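Local coordinates for protein sulfate adenylyltransferase (Allochromatium vinosum, PDB 4DNX) that catalyses the reaction of sulfate with ATP to form adenosine 5'-phosphosulfate and diphosphate, at residues R13-S25 with I157-F169. Sequence-based numbering, arbitrary orientation.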
ATOM      1  N   ARG A  13      12.261  -3.397 -10.073  1.00 10.55           N
ATOM      2  CA  ARG A  13      11.980  -4.216 -11.254  1.00 10.63           C
ATOM      3  C   ARG A  13      10.470  -4.372 -11.518  1.00 10.86           C
ATOM      4  O   ARG A  13      10.053  -4.970 -12.517  1.00 10.37           O
ATOM      5  CB  ARG A  13      12.669  -5.601 -11.130  1.00  9.83           C
ATOM      6  CG  ARG A  13      14.213  -5.502 -10.922  1.00 11.63           C
ATOM      7  CD  ARG A  13      14.895  -4.720 -12.052  1.00 12.83           C
ATOM      8  NE  ARG A  13      14.791  -5.396 -13.327  1.00 14.44           N
ATOM      9  CZ  ARG A  13      15.316  -4.948 -14.466  1.00 16.16           C
ATOM     10  NH1 ARG A  13      16.014  -3.796 -14.479  1.00 17.02           N
ATOM     11  NH2 ARG A  13      15.147  -5.641 -15.600  1.00 16.16           N
ATOM     12  N   PHE A  14       9.651  -3.781 -10.659  1.00 10.16           N
ATOM     13  CA  PHE A  14       8.185  -3.766 -10.906  1.00 10.71           C
ATOM     14  C   PHE A  14       7.834  -2.922 -12.117  1.00 11.48           C
ATOM     15  O   PHE A  14       8.437  -1.857 -12.354  1.00 12.70           O
ATOM     16  CB  PHE A  14       7.402  -3.251  -9.670  1.00 10.42           C
ATOM     17  CG  PHE A  14       5.930  -3.156  -9.895  1.00 10.99           C
ATOM     18  CD1 PHE A  14       5.122  -4.315  -9.944  1.00 11.05           C
ATOM     19  CD2 PHE A  14       5.330  -1.907 -10.026  1.00 11.19           C
ATOM     20  CE1 PHE A  14       3.741  -4.191 -10.174  1.00 11.85           C
ATOM     21  CE2 PHE A  14       3.966  -1.754 -10.260  1.00 12.14           C
ATOM     22  CZ  PHE A  14       3.149  -2.893 -10.329  1.00 12.62           C
ATOM     23  N   VAL A  15       6.862  -3.419 -12.900  1.00 11.03           N
ATOM     24  CA  VAL A  15       6.435  -2.656 -14.103  1.00 11.51           C
ATOM     25  C   VAL A  15       5.399  -1.591 -13.670  1.00 12.22           C
ATOM     26  O   VAL A  15       4.166  -1.790 -13.732  1.00 11.65           O
ATOM     27  CB  VAL A  15       5.870  -3.579 -15.173  1.00 12.23           C
ATOM     28  CG1 VAL A  15       5.540  -2.767 -16.477  1.00 12.86           C
ATOM     29  CG2 VAL A  15       6.904  -4.657 -15.464  1.00 12.09           C
ATOM     30  N   TYR A  16       5.910  -0.415 -13.298  1.00 13.15           N
ATOM     31  CA  TYR A  16       5.040   0.703 -12.870  1.00 14.97           C
ATOM     32  C   TYR A  16       4.110   1.312 -13.941  1.00 15.60           C
ATOM     33  O   TYR A  16       3.054   1.828 -13.594  1.00 16.46           O
ATOM     34  CB  TYR A  16       5.864   1.833 -12.251  1.00 15.78           C
ATOM     35  CG  TYR A  16       6.256   1.609 -10.811  1.00 15.61           C
ATOM     36  CD1 TYR A  16       5.352   1.864  -9.770  1.00 15.46           C
ATOM     37  CD2 TYR A  16       7.533   1.125 -10.494  1.00 15.10           C
ATOM     38  CE1 TYR A  16       5.699   1.630  -8.441  1.00 15.03           C
ATOM     39  CE2 TYR A  16       7.909   0.903  -9.134  1.00 15.77           C
ATOM     40  CZ  TYR A  16       6.978   1.206  -8.127  1.00 15.78           C
ATOM     41  OH  TYR A  16       7.294   1.008  -6.814  1.00 15.40           O
ATOM     42  N   ASP A  17       4.492   1.275 -15.228  1.00 16.24           N
ATOM     43  CA  ASP A  17       3.666   1.826 -16.281  1.00 18.71           C
ATOM     44  C   ASP A  17       2.512   0.850 -16.542  1.00 19.10           C
ATOM     45  O   ASP A  17       2.789  -0.278 -16.938  1.00 16.91           O
ATOM     46  CB  ASP A  17       4.503   1.981 -17.554  1.00 20.87           C
ATOM     47  CG  ASP A  17       3.706   2.580 -18.697  1.00 28.22           C
ATOM     48  OD1 ASP A  17       3.212   3.701 -18.532  1.00 33.23           O
ATOM     49  OD2 ASP A  17       3.577   1.937 -19.763  1.00 29.77           O
ATOM     50  N   PRO A  18       1.254   1.246 -16.318  1.00 20.51           N
ATOM     51  CA  PRO A  18       0.139   0.297 -16.426  1.00 20.69           C
ATOM     52  C   PRO A  18      -0.035  -0.265 -17.849  1.00 21.07           C
ATOM     53  O   PRO A  18      -0.375  -1.427 -17.987  1.00 20.67           O
ATOM     54  CB  PRO A  18      -1.081   1.121 -16.025  1.00 23.10           C
ATOM     55  CG  PRO A  18      -0.522   2.130 -15.103  1.00 23.38           C
ATOM     56  CD  PRO A  18       0.860   2.452 -15.554  1.00 21.25           C
ATOM     57  N   GLU A  19       0.211   0.540 -18.877  1.00 21.07           N
ATOM     58  CA  GLU A  19       0.058   0.024 -20.244  1.00 24.13           C
ATOM     59  C   GLU A  19       1.075  -1.082 -20.551  1.00 22.78           C
ATOM     60  O   GLU A  19       0.711  -2.142 -21.104  1.00 22.89           O
ATOM     61  CB  GLU A  19       0.117   1.155 -21.272  1.00 28.16           C
ATOM     62  CG  GLU A  19       0.070   0.615 -22.670  1.00 37.26           C
ATOM     63  CD  GLU A  19      -0.584   1.553 -23.647  1.00 48.56           C
ATOM     64  OE1 GLU A  19       0.086   2.527 -24.056  1.00 50.10           O
ATOM     65  OE2 GLU A  19      -1.760   1.308 -24.013  1.00 58.52           O
ATOM     66  N   GLN A  20       2.338  -0.861 -20.182  1.00 20.08           N
ATOM     67  CA  GLN A  20       3.406  -1.883 -20.311  1.00 20.75           C
ATOM     68  C   GLN A  20       3.128  -3.127 -19.441  1.00 18.11           C
ATOM     69  O   GLN A  20       3.323  -4.268 -19.870  1.00 17.54           O
ATOM     70  CB  GLN A  20       4.769  -1.299 -19.916  1.00 22.15           C
ATOM     71  CG  GLN A  20       5.424  -0.407 -21.004  1.00 32.97           C
ATOM     72  CD  GLN A  20       5.539  -1.106 -22.374  1.00 37.47           C
ATOM     73  OE1 GLN A  20       5.079  -0.581 -23.401  1.00 47.35           O
ATOM     74  NE2 GLN A  20       6.136  -2.304 -22.384  1.00 40.99           N
ATOM     75  N   HIS A  21       2.647  -2.887 -18.225  1.00 16.55           N
ATOM     76  CA  HIS A  21       2.174  -3.988 -17.357  1.00 16.16           C
ATOM     77  C   HIS A  21       1.125  -4.885 -18.017  1.00 17.85           C
ATOM     78  O   HIS A  21       1.266  -6.141 -18.029  1.00 17.93           O
ATOM     79  CB  HIS A  21       1.602  -3.369 -16.073  1.00 16.73           C
ATOM     80  CG  HIS A  21       1.268  -4.355 -14.993  1.00 18.72           C
ATOM     81  ND1 HIS A  21       1.114  -3.964 -13.679  1.00 21.23           N
ATOM     82  CD2 HIS A  21       0.977  -5.685 -15.021  1.00 20.43           C
ATOM     83  CE1 HIS A  21       0.811  -5.018 -12.931  1.00 21.45           C
ATOM     84  NE2 HIS A  21       0.700  -6.071 -13.721  1.00 18.52           N
ATOM     85  N   HIS A  22       0.108  -4.258 -18.606  1.00 18.55           N
ATOM     86  CA  HIS A  22      -0.968  -5.015 -19.280  1.00 19.66           C
ATOM     87  C   HIS A  22      -0.417  -5.785 -20.473  1.00 20.75           C
ATOM     88  O   HIS A  22      -0.773  -6.945 -20.685  1.00 20.23           O
ATOM     89  CB  HIS A  22      -2.118  -4.091 -19.733  1.00 21.97           C
ATOM     90  CG  HIS A  22      -2.744  -3.303 -18.619  1.00 23.84           C
ATOM     91  ND1 HIS A  22      -3.483  -2.159 -18.847  1.00 26.28           N
ATOM     92  CD2 HIS A  22      -2.745  -3.499 -17.275  1.00 22.78           C
ATOM     93  CE1 HIS A  22      -3.914  -1.682 -17.688  1.00 26.10           C
ATOM     94  NE2 HIS A  22      -3.459  -2.462 -16.720  1.00 24.96           N
ATOM     95  N   ARG A  23       0.471  -5.152 -21.240  1.00 19.87           N
ATOM     96  CA  ARG A  23       1.062  -5.842 -22.402  1.00 20.51           C
ATOM     97  C   ARG A  23       1.905  -7.064 -21.997  1.00 19.23           C
ATOM     98  O   ARG A  23       1.825  -8.132 -22.663  1.00 18.48           O
ATOM     99  CB  ARG A  23       1.904  -4.876 -23.228  1.00 22.54           C
ATOM    100  CG  ARG A  23       1.028  -3.923 -24.025  1.00 28.15           C
ATOM    101  CD  ARG A  23       1.754  -2.647 -24.445  1.00 33.03           C
ATOM    102  NE  ARG A  23       2.792  -2.912 -25.429  1.00 33.85           N
ATOM    103  CZ  ARG A  23       2.628  -2.827 -26.747  1.00 38.99           C
ATOM    104  NH1 ARG A  23       1.449  -2.490 -27.261  1.00 41.46           N
ATOM    105  NH2 ARG A  23       3.647  -3.096 -27.552  1.00 38.55           N
ATOM    106  N   LEU A  24       2.691  -6.905 -20.928  1.00 17.96           N
ATOM    107  CA  LEU A  24       3.538  -7.988 -20.425  1.00 17.74           C
ATOM    108  C   LEU A  24       2.693  -9.127 -19.843  1.00 17.32           C
ATOM    109  O   LEU A  24       2.991 -10.319 -20.055  1.00 17.42           O
ATOM    110  CB  LEU A  24       4.538  -7.468 -19.373  1.00 17.36           C
ATOM    111  CG  LEU A  24       5.709  -6.675 -19.996  1.00 19.10           C
ATOM    112  CD1 LEU A  24       6.630  -6.007 -18.935  1.00 20.25           C
ATOM    113  CD2 LEU A  24       6.549  -7.564 -20.909  1.00 20.78           C
ATOM    114  N   SER A  25       1.662  -8.760 -19.084  1.00 17.60           N
ATOM    115  CA  SER A  25       0.749  -9.770 -18.517  1.00 18.82           C
ATOM    116  C   SER A  25       0.118 -10.591 -19.636  1.00 19.86           C
ATOM    117  O   SER A  25       0.003 -11.831 -19.536  1.00 20.31           O
ATOM    118  CB  SER A  25      -0.378  -9.110 -17.722  1.00 22.01           C
ATOM    119  OG  SER A  25       0.178  -8.640 -16.536  1.00 23.40           O
ATOM    120  N   ILE A 157      18.865 -20.720 -13.605  1.00 15.90           N
ATOM    121  CA  ILE A 157      18.523 -19.875 -14.761  1.00 16.01           C
ATOM    122  C   ILE A 157      18.772 -18.431 -14.352  1.00 14.87           C
ATOM    123  O   ILE A 157      18.434 -18.013 -13.210  1.00 13.85           O
ATOM    124  CB  ILE A 157      17.088 -20.142 -15.266  1.00 16.84           C
ATOM    125  CG1 ILE A 157      16.052 -19.833 -14.192  1.00 18.39           C
ATOM    126  CG2 ILE A 157      16.976 -21.640 -15.654  1.00 19.97           C
ATOM    127  CD1 ILE A 157      14.592 -19.818 -14.748  1.00 19.95           C
ATOM    128  N   SER A 158      19.393 -17.679 -15.253  1.00 14.15           N
ATOM    129  CA  SER A 158      19.839 -16.317 -14.892  1.00 13.96           C
ATOM    130  C   SER A 158      19.465 -15.321 -15.972  1.00 14.43           C
ATOM    131  O   SER A 158      19.242 -15.707 -17.138  1.00 15.78           O
ATOM    132  CB  SER A 158      21.359 -16.266 -14.633  1.00 14.94           C
ATOM    133  OG  SER A 158      22.098 -16.809 -15.728  1.00 16.65           O
ATOM    134  N   GLY A 159      19.360 -14.057 -15.560  1.00 14.52           N
ATOM    135  CA  GLY A 159      18.944 -12.988 -16.485  1.00 15.43           C
ATOM    136  C   GLY A 159      18.008 -11.994 -15.827  1.00 14.04           C
ATOM    137  O   GLY A 159      17.488 -12.251 -14.702  1.00 14.59           O
ATOM    138  N   PRO A 160      17.751 -10.875 -16.507  1.00 14.98           N
ATOM    139  CA  PRO A 160      16.965  -9.792 -15.927  1.00 14.03           C
ATOM    140  C   PRO A 160      15.462 -10.132 -15.887  1.00 13.64           C
ATOM    141  O   PRO A 160      14.982 -10.897 -16.740  1.00 13.54           O
ATOM    142  CB  PRO A 160      17.213  -8.601 -16.891  1.00 15.04           C
ATOM    143  CG  PRO A 160      17.555  -9.272 -18.207  1.00 17.71           C
ATOM    144  CD  PRO A 160      18.222 -10.566 -17.881  1.00 16.05           C
ATOM    145  N   ILE A 161      14.744  -9.556 -14.910  1.00 12.26           N
ATOM    146  CA  ILE A 161      13.310  -9.826 -14.789  1.00 11.45           C
ATOM    147  C   ILE A 161      12.511  -8.526 -14.749  1.00 11.86           C
ATOM    148  O   ILE A 161      13.051  -7.466 -14.409  1.00 12.23           O
ATOM    149  CB  ILE A 161      12.971 -10.708 -13.514  1.00 11.11           C
ATOM    150  CG1 ILE A 161      13.252  -9.920 -12.229  1.00 10.78           C
ATOM    151  CG2 ILE A 161      13.730 -12.069 -13.555  1.00 11.48           C
ATOM    152  CD1 ILE A 161      12.838 -10.737 -10.938  1.00 11.88           C
ATOM    153  N   GLN A 162      11.234  -8.641 -15.114  1.00 11.40           N
ATOM    154  CA  GLN A 162      10.193  -7.599 -14.986  1.00 11.91           C
ATOM    155  C   GLN A 162       9.113  -8.222 -14.113  1.00 11.55           C
ATOM    156  O   GLN A 162       8.506  -9.243 -14.485  1.00 11.83           O
ATOM    157  CB  GLN A 162       9.637  -7.225 -16.363  1.00 16.22           C
ATOM    158  CG  GLN A 162      10.699  -6.601 -17.262  1.00 21.44           C
ATOM    159  CD  GLN A 162      10.273  -6.585 -18.743  1.00 29.19           C
ATOM    160  OE1 GLN A 162      10.115  -7.637 -19.407  1.00 35.45           O
ATOM    161  NE2 GLN A 162      10.077  -5.405 -19.252  1.00 37.22           N
ATOM    162  N   VAL A 163       8.854  -7.582 -12.975  1.00 10.28           N
ATOM    163  CA  VAL A 163       7.933  -8.095 -11.936  1.00 11.11           C
ATOM    164  C   VAL A 163       6.527  -7.509 -12.094  1.00 11.15           C
ATOM    165  O   VAL A 163       6.377  -6.286 -12.290  1.00 10.87           O
ATOM    166  CB  VAL A 163       8.504  -7.837 -10.538  1.00 10.99           C
ATOM    167  CG1 VAL A 163       7.500  -8.350  -9.481  1.00 10.63           C
ATOM    168  CG2 VAL A 163       9.916  -8.487 -10.406  1.00 11.55           C
ATOM    169  N   LEU A 164       5.501  -8.370 -12.095  1.00 10.10           N
ATOM    170  CA  LEU A 164       4.131  -7.975 -12.412  1.00 12.52           C
ATOM    171  C   LEU A 164       3.251  -7.775 -11.179  1.00 11.71           C
ATOM    172  O   LEU A 164       2.192  -7.139 -11.238  1.00 14.10           O
ATOM    173  CB  LEU A 164       3.483  -9.012 -13.365  1.00 14.49           C
ATOM    174  CG  LEU A 164       4.219  -9.153 -14.701  1.00 17.99           C
ATOM    175  CD1 LEU A 164       3.406 -10.122 -15.573  1.00 18.60           C
ATOM    176  CD2 LEU A 164       4.361  -7.817 -15.430  1.00 19.77           C
ATOM    177  N   ASN A 165       3.666  -8.366 -10.071  1.00 11.31           N
ATOM    178  CA  ASN A 165       2.915  -8.211  -8.799  1.00 11.91           C
ATOM    179  C   ASN A 165       3.794  -8.578  -7.637  1.00 10.32           C
ATOM    180  O   ASN A 165       4.969  -9.006  -7.812  1.00 10.07           O
ATOM    181  CB  ASN A 165       1.619  -9.044  -8.792  1.00 12.95           C
ATOM    182  CG  ASN A 165       1.871 -10.523  -8.996  1.00 13.78           C
ATOM    183  OD1 ASN A 165       2.405 -11.201  -8.110  1.00 14.54           O
ATOM    184  ND2 ASN A 165       1.498 -11.026 -10.184  1.00 14.65           N
ATOM    185  N   PHE A 166       3.253  -8.365  -6.428  1.00 10.35           N
ATOM    186  CA  PHE A 166       4.003  -8.670  -5.204  1.00 10.68           C
ATOM    187  C   PHE A 166       3.447  -9.851  -4.470  1.00 12.07           C
ATOM    188  O   PHE A 166       3.588  -9.944  -3.227  1.00 11.90           O
ATOM    189  CB  PHE A 166       4.040  -7.419  -4.323  1.00 10.60           C
ATOM    190  CG  PHE A 166       4.712  -6.241  -5.019  1.00 11.49           C
ATOM    191  CD1 PHE A 166       6.042  -6.335  -5.414  1.00 11.24           C
ATOM    192  CD2 PHE A 166       4.054  -5.033  -5.217  1.00 12.61           C
ATOM    193  CE1 PHE A 166       6.697  -5.276  -6.053  1.00 12.93           C
ATOM    194  CE2 PHE A 166       4.733  -3.943  -5.842  1.00 12.82           C
ATOM    195  CZ  PHE A 166       6.040  -4.063  -6.255  1.00 12.53           C
ATOM    196  N   SER A 167       2.852 -10.764  -5.227  1.00 11.76           N
ATOM    197  CA  SER A 167       2.454 -12.084  -4.663  1.00 12.55           C
ATOM    198  C   SER A 167       1.384 -11.902  -3.531  1.00 13.87           C
ATOM    199  O   SER A 167       0.639 -10.874  -3.449  1.00 14.63           O
ATOM    200  CB  SER A 167       3.736 -12.836  -4.240  1.00 13.52           C
ATOM    201  OG  SER A 167       3.483 -14.210  -3.846  1.00 13.43           O
ATOM    202  N   TYR A 168       1.316 -12.883  -2.623  1.00 12.73           N
ATOM    203  CA  TYR A 168       0.361 -12.871  -1.560  1.00 13.58           C
ATOM    204  C   TYR A 168       0.739 -11.851  -0.497  1.00 13.45           C
ATOM    205  O   TYR A 168      -0.117 -11.501   0.347  1.00 15.08           O
ATOM    206  CB  TYR A 168       0.242 -14.293  -0.939  1.00 13.80           C
ATOM    207  CG  TYR A 168       1.423 -14.707  -0.105  1.00 13.77           C
ATOM    208  CD1 TYR A 168       2.519 -15.367  -0.678  1.00 14.21           C
ATOM    209  CD2 TYR A 168       1.429 -14.484   1.265  1.00 14.31           C
ATOM    210  CE1 TYR A 168       3.626 -15.759   0.106  1.00 13.50           C
ATOM    211  CE2 TYR A 168       2.509 -14.825   2.029  1.00 14.92           C
ATOM    212  CZ  TYR A 168       3.577 -15.499   1.473  1.00 14.86           C
ATOM    213  OH  TYR A 168       4.638 -15.872   2.262  1.00 14.87           O
ATOM    214  N   PHE A 169       1.970 -11.335  -0.529  1.00 12.39           N
ATOM    215  CA  PHE A 169       2.378 -10.374   0.512  1.00 13.10           C
ATOM    216  C   PHE A 169       1.514  -9.106   0.414  1.00 15.58           C
ATOM    217  O   PHE A 169       1.154  -8.497   1.443  1.00 16.34           O
ATOM    218  CB  PHE A 169       3.851  -9.990   0.341  1.00 11.98           C
ATOM    219  CG  PHE A 169       4.797 -11.171   0.398  1.00 13.46           C
ATOM    220  CD1 PHE A 169       4.950 -11.904   1.594  1.00 14.05           C
ATOM    221  CD2 PHE A 169       5.492 -11.584  -0.727  1.00 12.98           C
ATOM    222  CE1 PHE A 169       5.851 -12.992   1.673  1.00 14.73           C
ATOM    223  CE2 PHE A 169       6.385 -12.689  -0.677  1.00 15.55           C
ATOM    224  CZ  PHE A 169       6.566 -13.398   0.529  1.00 14.55           C
TER
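Arg-13 grips the carbonyl oxygen of Ile-161 side-on, both NE (2.9 Å) and NH2 (3.0 Å) donating to that single O atom, which lies close to the guanidinium plane. Bends at chi2 (-57°) and chi3 (-65°) fold the arginine chain back to the strand, leaving NH2 beside Pro-160 CB. A lysine in its place would probably lose this two-pronged hold on Ile-161 O and leave the end of the side chain freer to turn. Bound MES, probably from the crystallisation liquor, lies near the same arginine. Backbone bonds continue the join: Val-163 N donates to Arg-13 O (2.9 Å) and Val-15 N to Val-163 O (3.0 Å). They illustrate how an isolated parallel bridge, centred on Phe-14 and Val-163, can attach an N-terminal loop to strand 155-163 of the mixed sheet in the PUA-like domain; Val-15 then turns the chain through an inverse gamma turn toward helix 18-28. Among the aromatics, Phe-14 and Phe-166 meet obliquely, planes at 32°, with Phe-166 CZ 3.8 Å from Phe-14 CG; Phe-14 also touches Thr-171 of the second subunit. Apolar packing centres on Leu-164, whose CD2 meets Leu-24 CB (4.0 Å) and Val-15 CG2, while its CD1 rests against Ser-25 OG. Leu-24 CD1 abuts the Gln-162 amide at NE2 (3.5 Å), the two side chains crossing nearly at right angles.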